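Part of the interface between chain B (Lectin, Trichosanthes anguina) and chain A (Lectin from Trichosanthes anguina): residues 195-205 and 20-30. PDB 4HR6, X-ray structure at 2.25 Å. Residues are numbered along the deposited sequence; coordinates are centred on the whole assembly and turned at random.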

# COMPACT_ATOMS: atom_id res chain seq x y z
N VAL B 195 -2.71 1.03 2.42
CA VAL B 195 -3.20 1.50 3.69
C VAL B 195 -3.52 2.98 3.59
O VAL B 195 -2.65 3.79 3.34
CB VAL B 195 -2.15 1.31 4.82
CG1 VAL B 195 -2.71 1.79 6.14
CG2 VAL B 195 -1.75 -0.15 4.94
N ALA B 196 -4.78 3.34 3.82
CA ALA B 196 -5.19 4.73 3.67
C ALA B 196 -5.39 5.41 4.99
O ALA B 196 -5.37 6.62 5.05
CB ALA B 196 -6.47 4.85 2.82
N LEU B 197 -5.60 4.62 6.06
CA LEU B 197 -5.75 5.15 7.41
C LEU B 197 -5.01 4.23 8.36
O LEU B 197 -5.06 3.02 8.19
CB LEU B 197 -7.22 5.17 7.81
CG LEU B 197 -8.14 6.20 7.16
CD1 LEU B 197 -9.57 5.96 7.62
CD2 LEU B 197 -7.72 7.63 7.43
N GLN B 198 -4.34 4.79 9.36
CA GLN B 198 -3.66 3.94 10.32
C GLN B 198 -4.08 4.21 11.76
O GLN B 198 -4.30 5.36 12.16
CB GLN B 198 -2.13 3.99 10.16
CG GLN B 198 -1.48 5.31 10.44
CD GLN B 198 0.00 5.28 10.12
OE1 GLN B 198 0.76 4.55 10.74
NE2 GLN B 198 0.42 6.08 9.15
N LEU B 199 -4.20 3.12 12.51
CA LEU B 199 -4.46 3.20 13.94
C LEU B 199 -3.26 3.78 14.67
O LEU B 199 -2.12 3.36 14.44
CB LEU B 199 -4.75 1.79 14.48
CG LEU B 199 -5.19 1.65 15.94
CD1 LEU B 199 -6.56 2.24 16.17
CD2 LEU B 199 -5.19 0.17 16.30
N TYR B 200 -3.51 4.74 15.55
CA TYR B 200 -2.49 5.28 16.45
C TYR B 200 -2.01 4.27 17.50
O TYR B 200 -2.79 3.67 18.21
CB TYR B 200 -3.02 6.52 17.16
CG TYR B 200 -2.05 7.10 18.15
CD1 TYR B 200 -2.13 6.77 19.50
CD2 TYR B 200 -1.03 7.95 17.74
CE1 TYR B 200 -1.25 7.28 20.41
CE2 TYR B 200 -0.15 8.48 18.65
CZ TYR B 200 -0.26 8.13 19.99
OH TYR B 200 0.61 8.65 20.91
N HIS B 201 -0.70 4.07 17.58
CA HIS B 201 -0.10 3.27 18.66
C HIS B 201 0.90 4.11 19.42
O HIS B 201 0.93 4.05 20.65
CB HIS B 201 0.65 2.05 18.11
CG HIS B 201 -0.24 0.96 17.61
ND1 HIS B 201 -0.75 -0.01 18.44
CD2 HIS B 201 -0.68 0.67 16.37
CE1 HIS B 201 -1.47 -0.86 17.72
NE2 HIS B 201 -1.44 -0.47 16.46
N CYS B 202 1.74 4.87 18.70
CA CYS B 202 2.84 5.60 19.33
C CYS B 202 3.08 6.96 18.72
O CYS B 202 2.79 7.16 17.54
CB CYS B 202 4.11 4.79 19.23
SG CYS B 202 4.15 3.32 20.29
N GLN B 203 3.61 7.90 19.52
CA GLN B 203 3.95 9.22 19.05
C GLN B 203 5.37 9.27 18.48
O GLN B 203 6.31 9.60 19.20
CB GLN B 203 3.79 10.28 20.15
CG GLN B 203 2.62 11.23 19.94
CD GLN B 203 3.01 12.65 19.52
OE1 GLN B 203 3.92 13.26 20.08
NE2 GLN B 203 2.27 13.19 18.55
N VAL B 204 5.51 8.97 17.19
CA VAL B 204 6.82 9.04 16.51
C VAL B 204 6.75 10.08 15.38
O VAL B 204 5.76 10.80 15.28
CB VAL B 204 7.29 7.67 15.95
CG1 VAL B 204 8.82 7.58 15.95
CG2 VAL B 204 6.74 6.51 16.78
N SER B 205 7.79 10.18 14.54
CA SER B 205 7.72 11.07 13.36
C SER B 205 8.74 10.77 12.25
O SER B 205 9.83 10.26 12.52
CB SER B 205 7.90 12.53 13.78
OG SER B 205 7.64 13.40 12.69
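Chain A, residues 20-30: VREELGSETYR

Chain A meets the irregular, mostly extended stretch of chain B at two places, one from Arg A21 to Gly A25 and the other at Tyr A29. Residues 20-24 are the last turn of a helix, closed by backbone hydrogen bonds from Leu A24 N to Val A20 O (3.0 Å) and from Gly A25 N to Arg A21 O (2.9 Å). Gly A25 then leaves helical phi/psi, the chain turns a corner at Glu A27 and Thr A28, and a strand departs through Tyr A29 and Arg A30. The corner is held by Ser A26, whose chi1 of 174° (t) leaves Ser A26 OG accepting from Tyr A29 N at 2.8 Å.

At the helix end, Leu B197 (m, chi2 t) points toward chain A. Leu B197 CD2 lies 3.7 Å from Gly A25 CA and 3.9 Å from Arg A21 O, while Leu B197 CD1 is 4.4 Å from Leu A24 CB. The nearest CA atoms of the two stretches are Leu B197 CA and Gly A25 CA, 6.4 Å apart. The absence of a side chain at Gly A25 matters here: an ideal CB would fall 3.1 Å from Leu B197 CD2 and 2.9 Å from Arg A21 O. Arg A21 (chi1 m, chi2 and chi3 t) extends past Ala B196, whose CB sits over one face of the guanidinium, 3.4 Å from Arg A21 NE; the guanidinium nitrogens are hydrogen-bonded elsewhere in the structure.

The second contact belongs to Tyr A29, the most covered residue of either stretch. With CB pointing toward chain B and chi1 at -172° (t), its ring carries the hydroxyl to the chain B backbone, where Tyr A29 OH donates to Cys B202 O at 3.0 Å. Tyr A29 OH also lies 3.7 Å from Gln B203 CA. Tyr B200, likewise t at chi1, meets the Tyr A29 ring edge to edge, Tyr B200 CD2 to Tyr A29 CE2 being 4.0 Å.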

# COMPACT_ATOMS: atom_id res chain seq x y z
N VAL A 20 -15.14 9.86 4.04
CA VAL A 20 -14.90 9.23 5.33
C VAL A 20 -13.42 9.37 5.70
O VAL A 20 -13.11 9.83 6.79
CB VAL A 20 -15.35 7.76 5.34
CG1 VAL A 20 -14.85 7.03 6.58
CG2 VAL A 20 -16.86 7.69 5.26
N ARG A 21 -12.53 9.03 4.76
CA ARG A 21 -11.07 9.16 4.96
C ARG A 21 -10.62 10.57 5.32
O ARG A 21 -9.78 10.74 6.19
CB ARG A 21 -10.30 8.69 3.72
CG ARG A 21 -10.40 7.20 3.48
CD ARG A 21 -9.67 6.82 2.22
NE ARG A 21 -9.73 5.39 2.00
CZ ARG A 21 -9.66 4.81 0.81
NH1 ARG A 21 -9.59 5.54 -0.30
NH2 ARG A 21 -9.71 3.50 0.72
N GLU A 22 -11.18 11.56 4.65
CA GLU A 22 -10.80 12.95 4.88
C GLU A 22 -11.24 13.45 6.25
O GLU A 22 -10.54 14.24 6.90
CB GLU A 22 -11.39 13.85 3.80
CG GLU A 22 -10.93 15.29 3.85
CD GLU A 22 -11.56 16.15 2.76
OE1 GLU A 22 -11.90 15.62 1.67
OE2 GLU A 22 -11.73 17.37 3.00
N GLU A 23 -12.42 13.01 6.68
CA GLU A 23 -12.92 13.44 7.98
C GLU A 23 -12.29 12.68 9.16
O GLU A 23 -12.21 13.23 10.25
CB GLU A 23 -14.45 13.34 8.03
CG GLU A 23 -15.15 14.47 7.28
CD GLU A 23 -16.65 14.47 7.47
OE1 GLU A 23 -17.33 13.58 6.93
OE2 GLU A 23 -17.16 15.37 8.19
N LEU A 24 -11.84 11.44 8.95
CA LEU A 24 -11.24 10.64 10.03
C LEU A 24 -9.71 10.74 10.14
O LEU A 24 -9.14 10.58 11.23
CB LEU A 24 -11.63 9.17 9.89
CG LEU A 24 -13.10 8.84 10.13
CD1 LEU A 24 -13.31 7.35 9.96
CD2 LEU A 24 -13.56 9.29 11.50
N GLY A 25 -9.05 10.99 9.00
CA GLY A 25 -7.61 11.06 8.92
C GLY A 25 -7.08 12.42 9.32
O GLY A 25 -7.63 13.45 8.93
N SER A 26 -6.02 12.42 10.12
CA SER A 26 -5.39 13.66 10.57
C SER A 26 -4.86 14.43 9.37
O SER A 26 -4.26 13.86 8.46
CB SER A 26 -4.22 13.35 11.51
OG SER A 26 -3.50 14.54 11.85
N GLU A 27 -5.11 15.74 9.38
CA GLU A 27 -4.55 16.64 8.38
C GLU A 27 -3.04 16.80 8.58
O GLU A 27 -2.30 16.92 7.62
CB GLU A 27 -5.22 18.02 8.42
CG GLU A 27 -6.59 18.10 7.73
CD GLU A 27 -7.76 18.30 8.69
OE1 GLU A 27 -8.79 17.59 8.55
OE2 GLU A 27 -7.66 19.18 9.58
N THR A 28 -2.58 16.74 9.83
CA THR A 28 -1.19 17.07 10.16
C THR A 28 -0.27 15.86 10.47
O THR A 28 0.90 15.86 10.08
CB THR A 28 -1.14 18.06 11.34
OG1 THR A 28 -1.70 17.46 12.50
CG2 THR A 28 -1.93 19.33 10.99
N TYR A 29 -0.80 14.83 11.15
CA TYR A 29 0.02 13.70 11.57
C TYR A 29 -0.05 12.55 10.55
O TYR A 29 -0.99 11.76 10.54
CB TYR A 29 -0.38 13.25 12.99
CG TYR A 29 0.51 12.21 13.63
CD1 TYR A 29 1.81 11.97 13.19
CD2 TYR A 29 0.05 11.47 14.71
CE1 TYR A 29 2.61 11.01 13.80
CE2 TYR A 29 0.83 10.51 15.32
CZ TYR A 29 2.11 10.28 14.88
OH TYR A 29 2.88 9.31 15.49
N ARG A 30 0.98 12.49 9.71
CA ARG A 30 1.09 11.53 8.61
C ARG A 30 2.48 10.94 8.58
O ARG A 30 3.45 11.62 8.86
CB ARG A 30 0.86 12.23 7.26
CG ARG A 30 -0.58 12.63 6.99
CD ARG A 30 -0.68 13.57 5.80
NE ARG A 30 -2.00 14.20 5.73
CZ ARG A 30 -2.96 13.90 4.85
NH1 ARG A 30 -2.78 12.97 3.92
NH2 ARG A 30 -4.12 14.55 4.90